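Local coordinates for oxalate biosynthetic component 1 (PDB 5IKY), which produces oxalate in quorum sensing-dependent oxalogenesis, acting as a bifunctional enzyme with serine hydrolase and additional lyase activity, at residues 335-340 / 345-350; 594-599 / 635-640; 1039-1042 / 1048-1051. All coordinates share one frame; numbering follows the deposited sequence.

Interaction 1: 335-340 / 345-350; sequences DQLAHF and VRPEIE
F340 sets one ring face over V345 and its edge against P347 where helix 330-343 leads into strand 346-351, an alpha-to-beta joint of the parallel barrel in the lyase-like part of the chain, whose family belongs to the TIM-barrel clan. The helix packs on the outside of the strand that follows it. The ring is met in two ways: CG1 of V345 lies over one face, 4.2 Å above its plane and displaced toward the rim, while CB of P347 stands at the edge, in plane, 3.8 Å from CE2 of F340. With CG set anti to the carbonyl carbon (chi1 -73°), F340 turns its ring onto the start of the strand. L337, one helical turn earlier, extends the apolar seam by bringing CD2 to 4.2 Å from CG of P347, and it also touches F313 of the adjoining strand 310-313. The CB atoms of R346 and E348 lie on the side of the strand turned away from the helix, and OE1 of E348 is hydrogen-bonded to ND2 of N277. The short return from helix to strand is clasped by one backbone hydrogen bond, V345 N to F340 O, 2.7 Å.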
# COMPACT_ATOMS: atom_id res chain seq x y z
N ASP A 335 15.46 32.89 -4.20
CA ASP A 335 14.25 32.98 -3.40
C ASP A 335 13.62 31.60 -3.22
O ASP A 335 13.08 31.29 -2.15
CB ASP A 335 13.24 33.93 -4.04
CG ASP A 335 13.65 35.38 -3.92
OD1 ASP A 335 14.40 35.71 -2.97
OD2 ASP A 335 13.22 36.19 -4.77
N GLN A 336 13.70 30.78 -4.26
CA GLN A 336 13.23 29.40 -4.19
C GLN A 336 13.99 28.63 -3.11
O GLN A 336 13.39 28.11 -2.18
CB GLN A 336 13.39 28.70 -5.55
CG GLN A 336 12.53 29.27 -6.67
CD GLN A 336 11.06 28.97 -6.49
OE1 GLN A 336 10.33 29.73 -5.86
NE2 GLN A 336 10.61 27.85 -7.06
N LEU A 337 15.31 28.58 -3.24
CA LEU A 337 16.15 27.85 -2.30
C LEU A 337 15.96 28.34 -0.86
O LEU A 337 15.97 27.54 0.07
CB LEU A 337 17.62 27.94 -2.69
CG LEU A 337 18.02 27.14 -3.93
CD1 LEU A 337 19.53 27.18 -4.14
CD2 LEU A 337 17.54 25.70 -3.83
N ALA A 338 15.79 29.64 -0.70
CA ALA A 338 15.58 30.20 0.63
C ALA A 338 14.26 29.69 1.20
O ALA A 338 14.19 29.32 2.37
CB ALA A 338 15.58 31.72 0.58
N HIS A 339 13.24 29.65 0.35
CA HIS A 339 11.93 29.17 0.74
C HIS A 339 11.92 27.65 0.99
O HIS A 339 11.32 27.19 1.97
CB HIS A 339 10.90 29.52 -0.33
CG HIS A 339 9.51 29.05 -0.00
ND1 HIS A 339 8.70 29.71 0.89
CD2 HIS A 339 8.81 27.99 -0.44
CE1 HIS A 339 7.55 29.08 0.99
NE2 HIS A 339 7.59 28.02 0.19
N PHE A 340 12.59 26.90 0.12
CA PHE A 340 12.73 25.45 0.30
C PHE A 340 13.27 25.12 1.69
O PHE A 340 12.84 24.16 2.33
CB PHE A 340 13.67 24.84 -0.75
CG PHE A 340 13.10 24.75 -2.14
CD1 PHE A 340 12.02 25.51 -2.53
CD2 PHE A 340 13.67 23.88 -3.07
CE1 PHE A 340 11.53 25.43 -3.82
CE2 PHE A 340 13.17 23.79 -4.36
CZ PHE A 340 12.09 24.56 -4.73
N VAL A 345 12.01 21.58 2.19
CA VAL A 345 11.93 20.96 0.88
C VAL A 345 13.32 20.80 0.25
O VAL A 345 14.11 21.73 0.23
CB VAL A 345 11.03 21.77 -0.07
CG1 VAL A 345 10.92 21.09 -1.42
CG2 VAL A 345 9.65 21.95 0.55
N ARG A 346 13.60 19.60 -0.24
CA ARG A 346 14.83 19.31 -0.95
C ARG A 346 14.61 19.49 -2.45
O ARG A 346 13.67 18.94 -3.00
CB ARG A 346 15.30 17.88 -0.65
CG ARG A 346 16.58 17.46 -1.36
CD ARG A 346 17.77 17.55 -0.43
NE ARG A 346 17.53 16.87 0.84
CZ ARG A 346 17.87 15.61 1.10
NH1 ARG A 346 17.61 15.09 2.29
NH2 ARG A 346 18.48 14.88 0.18
N PRO A 347 15.47 20.27 -3.11
CA PRO A 347 15.29 20.43 -4.55
C PRO A 347 15.65 19.17 -5.33
O PRO A 347 16.51 18.41 -4.90
CB PRO A 347 16.26 21.57 -4.90
CG PRO A 347 17.31 21.50 -3.85
CD PRO A 347 16.60 21.06 -2.59
N GLU A 348 14.97 18.94 -6.45
CA GLU A 348 15.42 17.95 -7.41
C GLU A 348 15.83 18.67 -8.68
O GLU A 348 15.01 19.32 -9.32
CB GLU A 348 14.35 16.91 -7.73
CG GLU A 348 14.85 15.77 -8.59
CD GLU A 348 13.73 14.92 -9.15
OE1 GLU A 348 12.67 15.48 -9.52
OE2 GLU A 348 13.90 13.68 -9.21
N ILE A 349 17.10 18.55 -9.03
CA ILE A 349 17.61 19.25 -10.19
C ILE A 349 17.13 18.58 -11.46
O ILE A 349 17.54 17.47 -11.78
CB ILE A 349 19.15 19.29 -10.19
CG1 ILE A 349 19.68 19.52 -8.77
CG2 ILE A 349 19.64 20.36 -11.16
CD1 ILE A 349 19.22 20.80 -8.14
N GLU A 350 16.24 19.26 -12.18
CA GLU A 350 15.80 18.78 -13.47
C GLU A 350 16.85 19.16 -14.51
O GLU A 350 16.95 20.32 -14.91
CB GLU A 350 14.43 19.34 -13.83
CG GLU A 350 13.39 19.16 -12.74
CD GLU A 350 12.03 18.73 -13.28
OE1 GLU A 350 11.28 19.61 -13.76
OE2 GLU A 350 11.72 17.52 -13.22

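Interaction 2: 594-599 / 635-640; sequences EHVLTA and NFAREL
V596 meets two successive residues of the facing helix, turning one methyl to each. Its CG1 is directed to the ring of F636, 4.0 Å from CD2, while CG2 reaches CB of A637 at 4.1 Å. The division follows from the first torsion of the valine: CG1 is anti to the backbone N (chi1 167°) and CG2 is anti to the carbonyl carbon, which spreads the two branches between neighbouring positions of helix 629-641. The phenyl ring of F636 also starts anti to its own backbone N, at 177°, and swings out from the helix so that V596 and F636 pass each other at a slant. CG1 approaches the ring obliquely, near CD2. One face of the same ring is occupied by CD1 of L640, one turn further along, 4.0 Å above the plane and displaced toward the rim, so the ring is packed both by its own helix and by the opposing one. At A637, whose side chain is one methyl, the backbones come nearest, with the CA atoms of V596 and A637 7.0 Å apart. No hydrogen bond crosses; the contact is purely apolar and small, with 100 Å² buried in all.

The polar side chains of 635-640 are engaged by other parts of the chain: R638 forms a salt bridge with D652 and E639 one with R616. N635 OD1 accepts a hydrogen bond from V674 N. Helix 562-579 lies against both partners, touching A599 from one and L640 from the other. The arrangement is apolar helix-helix packing between helices 592-602 and 629-641 within the cap domain of Obc1.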
# COMPACT_ATOMS: atom_id res chain seq x y z
N GLU A 594 -16.75 8.91 15.77
CA GLU A 594 -16.27 8.93 14.39
C GLU A 594 -15.48 10.21 14.12
O GLU A 594 -14.52 10.20 13.36
CB GLU A 594 -17.44 8.82 13.41
N HIS A 595 -15.89 11.30 14.77
CA HIS A 595 -15.19 12.57 14.63
C HIS A 595 -13.85 12.52 15.37
O HIS A 595 -12.82 12.93 14.83
CB HIS A 595 -16.04 13.72 15.16
CG HIS A 595 -15.39 15.06 15.03
ND1 HIS A 595 -15.06 15.61 13.81
CD2 HIS A 595 -15.01 15.97 15.97
CE1 HIS A 595 -14.50 16.79 14.00
NE2 HIS A 595 -14.45 17.03 15.30
N VAL A 596 -13.88 12.02 16.60
CA VAL A 596 -12.68 11.91 17.42
C VAL A 596 -11.64 11.00 16.79
O VAL A 596 -10.48 11.37 16.64
CB VAL A 596 -13.02 11.40 18.84
CG1 VAL A 596 -11.76 11.00 19.59
CG2 VAL A 596 -13.80 12.45 19.62
N LEU A 597 -12.07 9.80 16.41
CA LEU A 597 -11.18 8.81 15.81
C LEU A 597 -10.52 9.31 14.53
O LEU A 597 -9.34 9.04 14.29
CB LEU A 597 -11.94 7.51 15.53
CG LEU A 597 -12.20 6.63 16.75
CD1 LEU A 597 -13.41 5.73 16.53
CD2 LEU A 597 -10.96 5.79 17.07
N THR A 598 -11.27 10.04 13.71
CA THR A 598 -10.72 10.61 12.49
C THR A 598 -9.70 11.69 12.80
O THR A 598 -8.67 11.80 12.14
CB THR A 598 -11.83 11.20 11.58
OG1 THR A 598 -12.78 11.90 12.39
CG2 THR A 598 -12.53 10.10 10.81
N ALA A 599 -10.00 12.49 13.82
CA ALA A 599 -9.08 13.53 14.26
C ALA A 599 -7.81 12.91 14.84
O ALA A 599 -6.70 13.34 14.54
CB ALA A 599 -9.74 14.44 15.29
N ASN A 635 -14.46 9.15 26.03
CA ASN A 635 -13.64 9.34 27.22
C ASN A 635 -12.24 9.81 26.86
O ASN A 635 -11.62 10.56 27.61
CB ASN A 635 -13.57 8.05 28.04
CG ASN A 635 -14.90 7.70 28.68
OD1 ASN A 635 -15.30 8.30 29.68
ND2 ASN A 635 -15.59 6.72 28.11
N PHE A 636 -11.74 9.36 25.71
CA PHE A 636 -10.45 9.80 25.21
C PHE A 636 -10.44 11.31 25.02
O PHE A 636 -9.49 11.99 25.41
CB PHE A 636 -10.12 9.11 23.88
CG PHE A 636 -8.83 9.56 23.26
CD1 PHE A 636 -7.63 9.01 23.65
CD2 PHE A 636 -8.83 10.54 22.27
CE1 PHE A 636 -6.44 9.42 23.08
CE2 PHE A 636 -7.65 10.95 21.70
CZ PHE A 636 -6.45 10.40 22.10
N ALA A 637 -11.52 11.82 24.43
CA ALA A 637 -11.68 13.26 24.23
C ALA A 637 -11.73 13.98 25.57
O ALA A 637 -11.08 15.00 25.76
CB ALA A 637 -12.93 13.55 23.42
N ARG A 638 -12.51 13.43 26.50
CA ARG A 638 -12.59 13.96 27.86
C ARG A 638 -11.22 13.93 28.53
O ARG A 638 -10.85 14.84 29.26
CB ARG A 638 -13.60 13.17 28.69
CG ARG A 638 -14.99 13.09 28.10
CD ARG A 638 -15.90 12.20 28.93
NE ARG A 638 -16.01 12.67 30.32
CZ ARG A 638 -15.59 11.97 31.37
NH1 ARG A 638 -15.04 10.78 31.21
NH2 ARG A 638 -15.73 12.47 32.60
N GLU A 639 -10.48 12.86 28.26
CA GLU A 639 -9.17 12.64 28.87
C GLU A 639 -8.15 13.67 28.40
O GLU A 639 -7.18 13.95 29.10
CB GLU A 639 -8.69 11.22 28.56
CG GLU A 639 -7.61 10.70 29.49
CD GLU A 639 -7.29 9.24 29.22
OE1 GLU A 639 -7.43 8.80 28.06
OE2 GLU A 639 -6.92 8.53 30.18
N LEU A 640 -8.38 14.23 27.22
CA LEU A 640 -7.45 15.18 26.62
C LEU A 640 -7.82 16.64 26.91
O LEU A 640 -6.94 17.49 27.03
CB LEU A 640 -7.36 14.97 25.11
CG LEU A 640 -6.15 14.19 24.59
CD1 LEU A 640 -6.05 12.82 25.25
CD2 LEU A 640 -6.21 14.06 23.08

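Interaction 3: 1039-1042 / 1048-1051; sequences PVWQ and KIVA
A beta hairpin at the end of the mixed sheet of the alpha/beta-hydrolase region pairs strand 1038-1043 with strand 1049-1054, their short segments running antiparallel at 170° with axes 5.0 Å apart. Q1042 and V1050 form the hydrogen-bonded pair: Q1042 N donates to V1050 O and V1050 N returns to Q1042 O, both bonds 3.1 Å. Q1042 O also receives a weaker CA-H...O contact from I1049, whose CA lies 3.5 Å from it. W1041 and A1051 make the neighbouring non-hydrogen-bonded pair, with their side chains on the same face of the sheet. The indole bends over its partner, CG anti to the carbonyl carbon (chi1 -63°), and CB of A1051 rests under the six-membered ring in a CH-pi contact, 3.7 Å from the centroid and 24° off the normal. I1049 approaches the indole at its edge, CG2 lying 4.4 Å from CE3 of W1041. On the other face, OE1 of Q1042 accepts a hydrogen bond from R1052. Within the chain, strand 1038-1043 is an outermost strand of the sheet, and strand 1049-1054 joins it to strand 988-992; helix 1097-1103 packs on the side of the sheet that carries W1041, with I1101 against W1041 and A1098 against I1049.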
# COMPACT_ATOMS: atom_id res chain seq x y z
N PRO A 1039 3.31 -21.60 1.62
CA PRO A 1039 4.12 -22.08 2.75
C PRO A 1039 5.62 -22.04 2.45
O PRO A 1039 6.06 -22.58 1.44
CB PRO A 1039 3.64 -23.52 2.95
CG PRO A 1039 3.13 -23.93 1.61
CD PRO A 1039 2.55 -22.69 0.99
N VAL A 1040 6.38 -21.40 3.33
CA VAL A 1040 7.84 -21.41 3.25
C VAL A 1040 8.39 -22.31 4.35
O VAL A 1040 7.93 -22.25 5.49
CB VAL A 1040 8.43 -19.99 3.37
CG1 VAL A 1040 9.94 -20.03 3.26
CG2 VAL A 1040 7.84 -19.08 2.31
N TRP A 1041 9.36 -23.14 4.00
CA TRP A 1041 9.82 -24.18 4.91
C TRP A 1041 11.25 -23.98 5.38
O TRP A 1041 12.17 -23.83 4.57
CB TRP A 1041 9.66 -25.55 4.25
CG TRP A 1041 8.23 -25.86 3.96
CD1 TRP A 1041 7.53 -25.53 2.84
CD2 TRP A 1041 7.32 -26.53 4.83
NE1 TRP A 1041 6.23 -25.98 2.95
CE2 TRP A 1041 6.08 -26.59 4.17
CE3 TRP A 1041 7.44 -27.10 6.10
CZ2 TRP A 1041 4.96 -27.20 4.74
CZ3 TRP A 1041 6.33 -27.69 6.66
CH2 TRP A 1041 5.11 -27.74 5.98
N GLN A 1042 11.43 -23.97 6.70
CA GLN A 1042 12.73 -23.66 7.30
C GLN A 1042 13.17 -24.74 8.29
O GLN A 1042 12.36 -25.26 9.06
CB GLN A 1042 12.67 -22.30 8.00
CG GLN A 1042 11.81 -21.27 7.28
CD GLN A 1042 11.98 -19.87 7.84
OE1 GLN A 1042 11.00 -19.16 8.06
NE2 GLN A 1042 13.22 -19.47 8.08
N LYS A 1048 14.64 -27.86 14.53
CA LYS A 1048 13.31 -27.26 14.59
C LYS A 1048 12.79 -26.97 13.19
O LYS A 1048 13.52 -26.45 12.34
CB LYS A 1048 13.33 -25.98 15.43
CG LYS A 1048 11.98 -25.27 15.49
CD LYS A 1048 12.04 -23.99 16.32
CE LYS A 1048 11.66 -24.26 17.77
NZ LYS A 1048 11.54 -22.99 18.55
N ILE A 1049 11.53 -27.31 12.94
CA ILE A 1049 10.92 -27.09 11.64
C ILE A 1049 9.81 -26.04 11.73
O ILE A 1049 8.95 -26.10 12.61
CB ILE A 1049 10.33 -28.39 11.07
CG1 ILE A 1049 11.41 -29.47 10.98
CG2 ILE A 1049 9.72 -28.15 9.70
CD1 ILE A 1049 10.91 -30.79 10.45
N VAL A 1050 9.83 -25.07 10.82
CA VAL A 1050 8.82 -24.02 10.82
C VAL A 1050 8.17 -23.86 9.44
O VAL A 1050 8.84 -23.59 8.45
CB VAL A 1050 9.42 -22.66 11.24
CG1 VAL A 1050 8.37 -21.56 11.13
CG2 VAL A 1050 9.97 -22.75 12.66
N ALA A 1051 6.85 -24.03 9.41
CA ALA A 1051 6.08 -23.84 8.18
C ALA A 1051 5.49 -22.43 8.15
O ALA A 1051 4.44 -22.18 8.74
CB ALA A 1051 4.98 -24.87 8.08

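The three contacts follow one another along the chain and belong to different sequence families: interaction 1 to the beta-keto acid cleavage enzyme range, interaction 2 to the cap domain and interaction 3 to the C-terminal hydrolase-type range. None touches another. Centre to centre, interactions 1 and 2 are about 38 Å apart, interactions 2 and 3 about 43 Å apart, and interactions 1 and 3, on opposite sides of the chain's centre, about 50 Å apart. Interaction 1 has a magnesium ion about 13 Å from the side chain of F340; H227 and E477 bind that metal. The separation is consistent with lyase and hydrolase activities housed in distinct parts of one polypeptide.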